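Local structure of monovalent Na+/H+ antiporter subunit G (Dietzia sp. DQ12-45-1b, 7D3U) at residues A7-G18 with F52-L60. The protein is a small three-helix membrane subunit of the Mrp complex, a bacterial sodium/proton pump, and probably takes part in sodium/proton antiport. Numbering follows the deposited sequence.
Sequences ATVLGSVSVLVG and FVIAGAFLL
Gly11 and Gly56 bring the backbones of two antiparallel transmembrane helices together, with their CA atoms 3.5 Å apart. The axes of residues 7-18 and 52-60 approach to 7.3 Å, and their N-to-C directions differ by 156°. A CA-H...O contact forms at this point, with Gly56 CA 3.4 Å from Gly11 O. The reverse contact, from Gly11 CA to Gly56 O, is doubtful because the place of that oxygen is less certain. Gly18 gives a different close approach. Its CA lies against the side chains of Phe52 (CB) and Val53 (CG2). Such glycine-mediated contact is characteristic of closely packed transmembrane helices.

Polar contact centres on Ser14. With OG anti to the backbone N (chi1 163°), the hydroxyl is carried beside its own carbonyl carbon and across to the opposite helix, where OG lies 2.6 Å from Phe52 O. The same OG sits at the edge of the Phe52 ring, in its plane.

Apolar side chains fill in along both helices. Val17 CG1 makes a CH-pi contact over one face of the Phe52 ring, 4.0 Å from its centroid and 5° off the normal. Val15 CG1 is anti to its own carbonyl carbon, beside the backbone N, and rests on the backbone of Gly56 and Ala57. At the other end, Leu59 lies across Ala7, Leu10 and Gly11. Its CB touches the Gly11 CA, and its CD1 meets Leu10 CB at 3.8 Å.

The contact joins the N-terminal half of helix 5-28 to the C-terminal part of helix 35-60. Ile54 turns from it to helix 68-95, packing on Val70 and Gln77. Subunit F packs on Ser12, Ala57 and Leu60, while Phe19 of the cation antiporter chain meets the Phe52 ring edge-to-face, so this helix pair also borders two neighbouring subunits.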
loop_
_atom_site.group_PDB
_atom_site.type_symbol
_atom_site.label_atom_id
_atom_site.label_comp_id
_atom_site.label_asym_id
_atom_site.label_seq_id
_atom_site.Cartn_x
_atom_site.Cartn_y
_atom_site.Cartn_z
ATOM N N ALA E 7 34.742 -37.400 38.690
ATOM C CA ALA E 7 33.591 -36.697 38.137
ATOM C C ALA E 7 33.606 -36.732 36.615
ATOM O O ALA E 7 32.556 -36.877 35.983
ATOM C CB ALA E 7 33.558 -35.257 38.640
ATOM N N THR E 8 34.787 -36.611 36.011
ATOM C CA THR E 8 34.882 -36.649 34.555
ATOM C C THR E 8 34.433 -37.999 34.011
ATOM O O THR E 8 33.585 -38.069 33.112
ATOM C CB THR E 8 36.312 -36.339 34.112
ATOM O OG1 THR E 8 36.550 -34.930 34.211
ATOM C CG2 THR E 8 36.533 -36.784 32.674
ATOM N N VAL E 9 34.988 -39.089 34.548
ATOM C CA VAL E 9 34.616 -40.411 34.051
ATOM C C VAL E 9 33.156 -40.722 34.367
ATOM O O VAL E 9 32.470 -41.384 33.575
ATOM C CB VAL E 9 35.568 -41.490 34.605
ATOM C CG1 VAL E 9 35.291 -41.773 36.070
ATOM C CG2 VAL E 9 35.445 -42.764 33.789
ATOM N N LEU E 10 32.650 -40.236 35.504
ATOM C CA LEU E 10 31.253 -40.457 35.851
ATOM C C LEU E 10 30.333 -39.737 34.881
ATOM O O LEU E 10 29.354 -40.316 34.401
ATOM C CB LEU E 10 30.992 -39.987 37.281
ATOM C CG LEU E 10 29.991 -40.796 38.098
ATOM C CD1 LEU E 10 30.397 -42.258 38.117
ATOM C CD2 LEU E 10 29.895 -40.247 39.511
ATOM N N GLY E 11 30.639 -38.480 34.569
ATOM C CA GLY E 11 29.852 -37.763 33.586
ATOM C C GLY E 11 29.926 -38.395 32.212
ATOM O O GLY E 11 28.940 -38.411 31.475
ATOM N N SER E 12 31.092 -38.932 31.851
ATOM C CA SER E 12 31.222 -39.569 30.545
ATOM C C SER E 12 30.346 -40.813 30.454
ATOM O O SER E 12 29.558 -40.968 29.510
ATOM C CB SER E 12 32.684 -39.924 30.280
ATOM O OG SER E 12 32.821 -40.584 29.036
ATOM N N VAL E 13 30.456 -41.709 31.436
ATOM C CA VAL E 13 29.632 -42.913 31.400
ATOM C C VAL E 13 28.160 -42.549 31.539
ATOM O O VAL E 13 27.292 -43.232 30.989
ATOM C CB VAL E 13 30.084 -43.920 32.480
ATOM C CG1 VAL E 13 29.922 -43.341 33.869
ATOM C CG2 VAL E 13 29.331 -45.236 32.341
ATOM N N SER E 14 27.856 -41.435 32.212
ATOM C CA SER E 14 26.465 -41.040 32.389
ATOM C C SER E 14 25.865 -40.513 31.092
ATOM O O SER E 14 24.732 -40.861 30.748
ATOM C CB SER E 14 26.358 -39.997 33.498
ATOM O OG SER E 14 25.118 -39.320 33.431
ATOM N N VAL E 15 26.601 -39.678 30.356
ATOM C CA VAL E 15 26.076 -39.221 29.073
ATOM C C VAL E 15 25.996 -40.379 28.090
ATOM O O VAL E 15 25.088 -40.422 27.252
ATOM C CB VAL E 15 26.898 -38.049 28.500
ATOM C CG1 VAL E 15 26.997 -36.925 29.505
ATOM C CG2 VAL E 15 28.275 -38.501 28.066
ATOM N N LEU E 16 26.903 -41.355 28.188
ATOM C CA LEU E 16 26.785 -42.517 27.312
ATOM C C LEU E 16 25.540 -43.333 27.646
ATOM O O LEU E 16 24.808 -43.758 26.743
ATOM C CB LEU E 16 28.041 -43.378 27.405
ATOM C CG LEU E 16 29.079 -43.103 26.320
ATOM C CD1 LEU E 16 30.128 -44.199 26.302
ATOM C CD2 LEU E 16 28.415 -42.972 24.961
ATOM N N VAL E 17 25.278 -43.548 28.937
ATOM C CA VAL E 17 24.080 -44.273 29.349
ATOM C C VAL E 17 22.827 -43.526 28.913
ATOM O O VAL E 17 21.868 -44.129 28.420
ATOM C CB VAL E 17 24.102 -44.509 30.871
ATOM C CG1 VAL E 17 22.716 -44.849 31.385
ATOM C CG2 VAL E 17 25.086 -45.615 31.214
ATOM N N GLY E 18 22.820 -42.203 29.075
ATOM C CA GLY E 18 21.661 -41.424 28.673
ATOM C C GLY E 18 21.417 -41.460 27.176
ATOM O O GLY E 18 20.271 -41.558 26.729
ATOM N N PHE E 52 20.031 -38.444 32.875
ATOM C CA PHE E 52 21.398 -38.949 32.814
ATOM C C PHE E 52 22.287 -38.019 32.001
ATOM O O PHE E 52 23.409 -37.700 32.409
ATOM C CB PHE E 52 21.409 -40.355 32.219
ATOM C CG PHE E 52 21.290 -41.443 33.240
ATOM C CD1 PHE E 52 22.345 -41.742 34.078
ATOM C CD2 PHE E 52 20.120 -42.166 33.363
ATOM C CE1 PHE E 52 22.234 -42.741 35.019
ATOM C CE2 PHE E 52 20.004 -43.163 34.301
ATOM C CZ PHE E 52 21.062 -43.452 35.130
ATOM N N VAL E 53 21.800 -37.575 30.840
ATOM C CA VAL E 53 22.591 -36.681 29.999
ATOM C C VAL E 53 22.845 -35.358 30.708
ATOM O O VAL E 53 23.952 -34.814 30.654
ATOM C CB VAL E 53 21.905 -36.474 28.638
ATOM C CG1 VAL E 53 22.673 -35.472 27.812
ATOM C CG2 VAL E 53 21.823 -37.785 27.889
ATOM N N ILE E 54 21.833 -34.829 31.400
ATOM C CA ILE E 54 21.998 -33.559 32.103
ATOM C C ILE E 54 23.052 -33.689 33.194
ATOM O O ILE E 54 23.962 -32.858 33.307
ATOM C CB ILE E 54 20.651 -33.081 32.674
ATOM C CG1 ILE E 54 19.740 -32.601 31.549
ATOM C CG2 ILE E 54 20.864 -31.973 33.686
ATOM C CD1 ILE E 54 20.385 -31.616 30.626
ATOM N N ALA E 55 22.949 -34.740 34.012
ATOM C CA ALA E 55 23.899 -34.899 35.108
ATOM C C ALA E 55 25.307 -35.165 34.591
ATOM O O ALA E 55 26.284 -34.654 35.149
ATOM C CB ALA E 55 23.447 -36.021 36.036
ATOM N N GLY E 56 25.436 -35.949 33.520
ATOM C CA GLY E 56 26.754 -36.196 32.961
ATOM C C GLY E 56 27.375 -34.947 32.368
ATOM O O GLY E 56 28.568 -34.686 32.554
ATOM N N ALA E 57 26.578 -34.159 31.646
ATOM C CA ALA E 57 27.058 -32.880 31.142
ATOM C C ALA E 57 27.509 -31.980 32.283
ATOM O O ALA E 57 28.548 -31.318 32.187
ATOM C CB ALA E 57 25.963 -32.205 30.320
ATOM N N PHE E 58 26.736 -31.938 33.371
ATOM C CA PHE E 58 27.130 -31.127 34.517
ATOM C C PHE E 58 28.438 -31.620 35.115
ATOM O O PHE E 58 29.276 -30.819 35.540
ATOM C CB PHE E 58 26.024 -31.129 35.569
ATOM C CG PHE E 58 26.420 -30.478 36.859
ATOM C CD1 PHE E 58 26.659 -29.119 36.915
ATOM C CD2 PHE E 58 26.554 -31.225 38.015
ATOM C CE1 PHE E 58 27.022 -28.515 38.098
ATOM C CE2 PHE E 58 26.917 -30.627 39.201
ATOM C CZ PHE E 58 27.151 -29.271 39.243
ATOM N N LEU E 59 28.633 -32.938 35.153
ATOM C CA LEU E 59 29.881 -33.475 35.678
ATOM C C LEU E 59 31.058 -33.227 34.746
ATOM O O LEU E 59 32.203 -33.211 35.210
ATOM C CB LEU E 59 29.736 -34.970 35.952
ATOM C CG LEU E 59 28.824 -35.329 37.124
ATOM C CD1 LEU E 59 28.901 -36.811 37.430
ATOM C CD2 LEU E 59 29.190 -34.509 38.345
ATOM N N LEU E 60 30.815 -33.031 33.450
ATOM C CA LEU E 60 31.921 -32.781 32.534
ATOM C C LEU E 60 32.458 -31.356 32.607
ATOM O O LEU E 60 33.548 -31.101 32.085
ATOM C CB LEU E 60 31.511 -33.101 31.098
ATOM C CG LEU E 60 31.683 -34.582 30.760
ATOM C CD1 LEU E 60 30.729 -35.425 31.572
ATOM C CD2 LEU E 60 31.500 -34.835 29.283
#